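Local coordinates for choline/ethanolamine kinase family protein (Mesorhizobium loti, PDB 3DXQ), which probably phosphorylates ethanolamine or a related small alcohol, in the manner of the choline/ethanolamine kinases, at residues Ile14-Gly19 and Glu73-Asp78; Leu42-Lys47 and Thr81-Thr86. One frame throughout, in Å; residues are numbered along the deposited sequence.

Contact 1: Ile14-Gly19 and Glu73-Asp78; sequences IPMLAG and EVLHVD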
loop_
_atom_site.group_PDB
_atom_site.type_symbol
_atom_site.label_atom_id
_atom_site.label_comp_id
_atom_site.label_asym_id
_atom_site.label_seq_id
_atom_site.Cartn_x
_atom_site.Cartn_y
_atom_site.Cartn_z
ATOM N N ILE A 14 16.825 21.365 8.897
ATOM C CA ILE A 14 17.408 20.937 7.624
ATOM C C ILE A 14 18.166 22.046 6.899
ATOM O O ILE A 14 17.551 22.984 6.434
ATOM C CB ILE A 14 16.382 20.380 6.659
ATOM C CG1 ILE A 14 15.460 19.375 7.346
ATOM C CG2 ILE A 14 17.109 19.711 5.497
ATOM C CD1 ILE A 14 14.168 19.962 7.831
ATOM N N PRO A 15 19.504 21.922 6.785
ATOM C CA PRO A 15 20.309 22.947 6.106
ATOM C C PRO A 15 19.872 23.214 4.673
ATOM O O PRO A 15 19.773 24.365 4.280
ATOM C CB PRO A 15 21.733 22.371 6.141
ATOM C CG PRO A 15 21.738 21.435 7.281
ATOM C CD PRO A 15 20.356 20.824 7.285
HETATM N N MSE A 16 19.588 22.176 3.903
HETATM C CA MSE A 16 19.163 22.371 2.496
HETATM C C MSE A 16 17.788 23.033 2.285
HETATM O O MSE A 16 17.493 23.506 1.188
HETATM C CB MSE A 16 19.241 21.079 1.688
HETATM C CG MSE A 16 19.054 19.809 2.468
HETATM SE SE MSE A 16 18.536 18.351 1.320
HETATM C CE MSE A 16 18.886 19.030 -0.402
ATOM N N LEU A 17 16.948 23.060 3.314
ATOM C CA LEU A 17 15.701 23.806 3.238
ATOM C C LEU A 17 15.755 25.123 4.018
ATOM O O LEU A 17 14.991 26.035 3.727
ATOM C CB LEU A 17 14.543 22.952 3.734
ATOM C CG LEU A 17 14.176 21.770 2.842
ATOM C CD1 LEU A 17 13.066 20.955 3.493
ATOM C CD2 LEU A 17 13.747 22.261 1.485
ATOM N N ALA A 18 16.651 25.232 5.002
ATOM C CA ALA A 18 16.768 26.449 5.832
ATOM C C ALA A 18 16.674 27.734 5.015
ATOM O O ALA A 18 17.204 27.825 3.899
ATOM C CB ALA A 18 18.080 26.434 6.630
ATOM N N GLY A 19 15.985 28.721 5.574
ATOM C CA GLY A 19 15.838 30.025 4.932
ATOM C C GLY A 19 15.036 30.028 3.637
ATOM O O GLY A 19 15.257 30.877 2.768
ATOM N N GLU A 73 14.350 10.224 -5.130
ATOM C CA GLU A 73 15.559 10.359 -4.358
ATOM C C GLU A 73 15.282 10.789 -2.920
ATOM O O GLU A 73 14.464 11.672 -2.686
ATOM C CB GLU A 73 16.445 11.433 -4.982
ATOM C CG GLU A 73 17.584 10.932 -5.807
ATOM C CD GLU A 73 18.677 11.971 -5.879
ATOM O OE1 GLU A 73 18.403 13.076 -6.412
ATOM O OE2 GLU A 73 19.794 11.687 -5.371
ATOM N N VAL A 74 15.979 10.172 -1.969
ATOM C CA VAL A 74 15.872 10.537 -0.562
ATOM C C VAL A 74 17.095 11.365 -0.224
ATOM O O VAL A 74 18.196 10.846 -0.161
ATOM C CB VAL A 74 15.810 9.300 0.340
ATOM C CG1 VAL A 74 15.934 9.697 1.791
ATOM C CG2 VAL A 74 14.538 8.564 0.101
ATOM N N LEU A 75 16.899 12.658 -0.021
ATOM C CA LEU A 75 18.014 13.579 0.165
ATOM C C LEU A 75 18.399 13.800 1.614
ATOM O O LEU A 75 19.507 14.261 1.888
ATOM C CB LEU A 75 17.691 14.925 -0.478
ATOM C CG LEU A 75 17.277 14.812 -1.951
ATOM C CD1 LEU A 75 16.938 16.187 -2.497
ATOM C CD2 LEU A 75 18.368 14.133 -2.798
ATOM N N HIS A 76 17.516 13.478 2.554
ATOM C CA HIS A 76 17.849 13.737 3.942
ATOM C C HIS A 76 16.904 13.031 4.881
ATOM O O HIS A 76 15.740 12.848 4.575
ATOM C CB HIS A 76 17.849 15.255 4.202
ATOM C CG HIS A 76 18.411 15.641 5.532
ATOM N ND1 HIS A 76 17.895 16.671 6.289
ATOM C CD2 HIS A 76 19.425 15.113 6.257
ATOM C CE1 HIS A 76 18.580 16.776 7.413
ATOM N NE2 HIS A 76 19.510 15.837 7.421
ATOM N N VAL A 77 17.436 12.594 6.012
ATOM C CA VAL A 77 16.633 11.961 7.039
ATOM C C VAL A 77 17.103 12.534 8.362
ATOM O O VAL A 77 18.283 12.848 8.528
ATOM C CB VAL A 77 16.794 10.455 7.026
ATOM C CG1 VAL A 77 15.883 9.816 8.061
ATOM C CG2 VAL A 77 16.483 9.928 5.653
ATOM N N ASP A 78 16.173 12.710 9.289
ATOM C CA ASP A 78 16.511 13.282 10.571
ATOM C C ASP A 78 16.451 12.158 11.599
ATOM O O ASP A 78 15.389 11.568 11.798
ATOM C CB ASP A 78 15.541 14.409 10.909
ATOM C CG ASP A 78 15.999 15.243 12.092
ATOM O OD1 ASP A 78 16.983 14.847 12.760
ATOM O OD2 ASP A 78 15.360 16.292 12.349
#
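Apolar and imidazole contacts join the loop 14-19 to strand 74-77, an example of how a chain leading into a sheet can settle against the face that bears Leu42 and Val85, reaching the outermost strand through a few side chains alone. The imidazole of His76 carries one half. Its CG stands anti to the backbone N (chi1 -170°), which sends the ring toward Ile14. There CG1 of Ile14 sits at the ring edge, in plane, 3.8 Å from ND1 of His76, while Ile14 CG2 meets the same nitrogen obliquely. CD of Pro15 lies farther round the ring, 4.4 Å from His76 CE1. The other half is purely apolar: Met16, a selenomethionine, bends at chi3 and crosses Leu75 at about a right angle, its SE 4.0 Å from Leu75 CB and its CE close to Leu75 CD1. Backbone bonds shape the loop itself, for Ile14 O accepts from both Leu17 N and, at 2.8 Å, Ala18 N, a turn that brings Met16 to the strand beside Ile14. An alanine at Ile14 would lose both gamma branches and would probably loosen the support along the His76 ring and the packing on Leu42 and Val85. Across the strand, Leu75 and His76 both face Val85 in a classic beta bulge, and Asp78 is tied to Ala80 and Thr81. The loop, between helix 3-10 and strand 24-27, packs Ile14 and Leu17 on strands 40-45 and 84-87, whereas Val74 and Val77 of the edge strand touch helix 55-67.

Contact 2: Leu42-Lys47 and Thr81-Thr86; sequences LRIPGK and TGVMVT
Thr81 OG1 is gripped by two hydrogen bonds: it accepts from Val83 N at 3.1 Å (159°), closing an ST turn, and shares a second with Asp78 OD2. Beyond the turn the ladder begins, where Met84 N donates to Arg43 O in the carbonyl plane (3.1 Å) and CA of Val83 adds a weaker CA-H...O contact to the same oxygen. The return bond, Arg43 N to Met84 O, is 2.8 Å and runs nearly along the C=O axis, so Arg43 and Met84 form the hydrogen-bonded pair of an antiparallel ladder, with Leu42 and Val85 as the adjoining non-hydrogen-bonded pair. On the Arg43 face its chain runs beside Met84, a selenomethionine, then bends at chi3 (86°). This turns the guanidinium so that NH1 donates, near its plane, to Thr86 OG1 at 3.2 Å, a rather bent bond (136°). Val83 spreads its two methyls: CG1 meets Leu42 CD1 at 3.6 Å, while CG2 lies alongside Ile44 CD1 and crosses the ring of Pro45 at its CD. In the five-stranded sheet of the kinase-like N-terminal lobe, 40-45 is the middle strand, flanked by 32-37, and 84-87 lies between it and 74-77; helix 55-67 packs on Pro45 and Met84.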
loop_
_atom_site.group_PDB
_atom_site.type_symbol
_atom_site.label_atom_id
_atom_site.label_comp_id
_atom_site.label_asym_id
_atom_site.label_seq_id
_atom_site.Cartn_x
_atom_site.Cartn_y
_atom_site.Cartn_z
ATOM N N LEU A 42 9.128 18.077 1.958
ATOM C CA LEU A 42 9.370 17.853 3.371
ATOM C C LEU A 42 8.281 16.903 3.857
ATOM O O LEU A 42 7.101 17.181 3.640
ATOM C CB LEU A 42 9.283 19.187 4.105
ATOM C CG LEU A 42 9.614 19.215 5.591
ATOM C CD1 LEU A 42 11.062 18.833 5.871
ATOM C CD2 LEU A 42 9.344 20.593 6.099
ATOM N N ARG A 43 8.663 15.780 4.466
ATOM C CA ARG A 43 7.698 14.808 5.001
ATOM C C ARG A 43 7.807 14.724 6.535
ATOM O O ARG A 43 8.871 14.403 7.066
ATOM C CB ARG A 43 7.950 13.435 4.382
ATOM C CG ARG A 43 8.413 13.488 2.921
ATOM C CD ARG A 43 8.458 12.100 2.275
ATOM N NE ARG A 43 7.157 11.692 1.720
ATOM C CZ ARG A 43 6.707 12.023 0.504
ATOM N NH1 ARG A 43 7.436 12.781 -0.318
ATOM N NH2 ARG A 43 5.508 11.595 0.099
ATOM N N ILE A 44 6.712 15.018 7.241
ATOM C CA ILE A 44 6.675 14.988 8.718
ATOM C C ILE A 44 5.841 13.797 9.193
ATOM O O ILE A 44 4.739 13.579 8.682
ATOM C CB ILE A 44 6.012 16.235 9.324
ATOM C CG1 ILE A 44 6.704 17.534 8.882
ATOM C CG2 ILE A 44 6.013 16.136 10.862
ATOM C CD1 ILE A 44 7.657 18.114 9.909
ATOM N N PRO A 45 6.350 13.018 10.161
ATOM C CA PRO A 45 5.578 11.884 10.688
ATOM C C PRO A 45 4.363 12.249 11.586
ATOM O O PRO A 45 4.450 13.144 12.445
ATOM C CB PRO A 45 6.623 11.112 11.503
ATOM C CG PRO A 45 7.947 11.680 11.100
ATOM C CD PRO A 45 7.685 13.085 10.772
ATOM N N GLY A 46 3.255 11.531 11.391
ATOM C CA GLY A 46 2.038 11.722 12.198
ATOM C C GLY A 46 1.986 10.919 13.501
ATOM O O GLY A 46 2.253 9.688 13.504
ATOM N N LYS A 47 1.621 11.629 14.582
ATOM C CA LYS A 47 1.504 11.085 15.956
ATOM C C LYS A 47 0.674 9.783 16.089
ATOM O O LYS A 47 1.208 8.656 16.013
ATOM C CB LYS A 47 0.918 12.165 16.869
ATOM N N THR A 81 13.873 13.189 14.569
ATOM C CA THR A 81 12.447 13.376 14.347
ATOM C C THR A 81 11.830 12.410 13.341
ATOM O O THR A 81 10.612 12.234 13.323
ATOM C CB THR A 81 12.198 14.807 13.858
ATOM O OG1 THR A 81 12.707 14.946 12.533
ATOM C CG2 THR A 81 12.907 15.815 14.770
ATOM N N GLY A 82 12.655 11.791 12.499
ATOM C CA GLY A 82 12.139 10.954 11.410
ATOM C C GLY A 82 11.835 11.747 10.139
ATOM O O GLY A 82 11.591 11.166 9.093
ATOM N N VAL A 83 11.867 13.077 10.229
ATOM C CA VAL A 83 11.587 13.969 9.096
ATOM C C VAL A 83 12.438 13.660 7.852
ATOM O O VAL A 83 13.649 13.460 7.949
ATOM C CB VAL A 83 11.758 15.435 9.529
ATOM C CG1 VAL A 83 11.789 16.359 8.340
ATOM C CG2 VAL A 83 10.630 15.817 10.479
HETATM N N MSE A 84 11.803 13.642 6.681
HETATM C CA MSE A 84 12.482 13.194 5.463
HETATM C C MSE A 84 12.337 14.205 4.318
HETATM O O MSE A 84 11.244 14.736 4.074
HETATM C CB MSE A 84 11.937 11.825 5.062
HETATM C CG MSE A 84 12.634 11.174 3.907
HETATM SE SE MSE A 84 11.630 9.606 3.295
HETATM C CE MSE A 84 12.198 8.358 4.661
ATOM N N VAL A 85 13.451 14.487 3.641
ATOM C CA VAL A 85 13.433 15.370 2.480
ATOM C C VAL A 85 13.646 14.559 1.204
ATOM O O VAL A 85 14.637 13.850 1.072
ATOM C CB VAL A 85 14.506 16.444 2.553
ATOM C CG1 VAL A 85 14.348 17.392 1.360
ATOM C CG2 VAL A 85 14.428 17.197 3.888
ATOM N N THR A 86 12.701 14.657 0.278
ATOM C CA THR A 86 12.810 13.999 -1.008
ATOM C C THR A 86 12.774 15.053 -2.092
ATOM O O THR A 86 12.517 16.217 -1.817
ATOM C CB THR A 86 11.655 13.016 -1.220
ATOM O OG1 THR A 86 10.412 13.722 -1.141
ATOM C CG2 THR A 86 11.688 11.956 -0.161
#

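In the fold
Both contacts serve the same five-stranded antiparallel sheet, at different depths. Contact 2 is a buried strand pairing near its middle, joined by backbone hydrogen bonds and one arginine-threonine side-chain bond; contact 1 is a surface contact made by side chains of a loop and of the outermost strand 74-77. Their centres lie about 10 Å apart, and strand 74-77 leads through a short turn into 84-87, its neighbour in the sheet. Leu75 N is probably hydrogen-bonded to Val85 O (2.8 Å), and Asp78 N to Val83 O (3.0 Å), continuing the ladder between the contacts. Inner strands thus share repeating backbone bonds, while the incoming loop relies on side-chain packing, partly against an imidazole, without a polar bond to the strand.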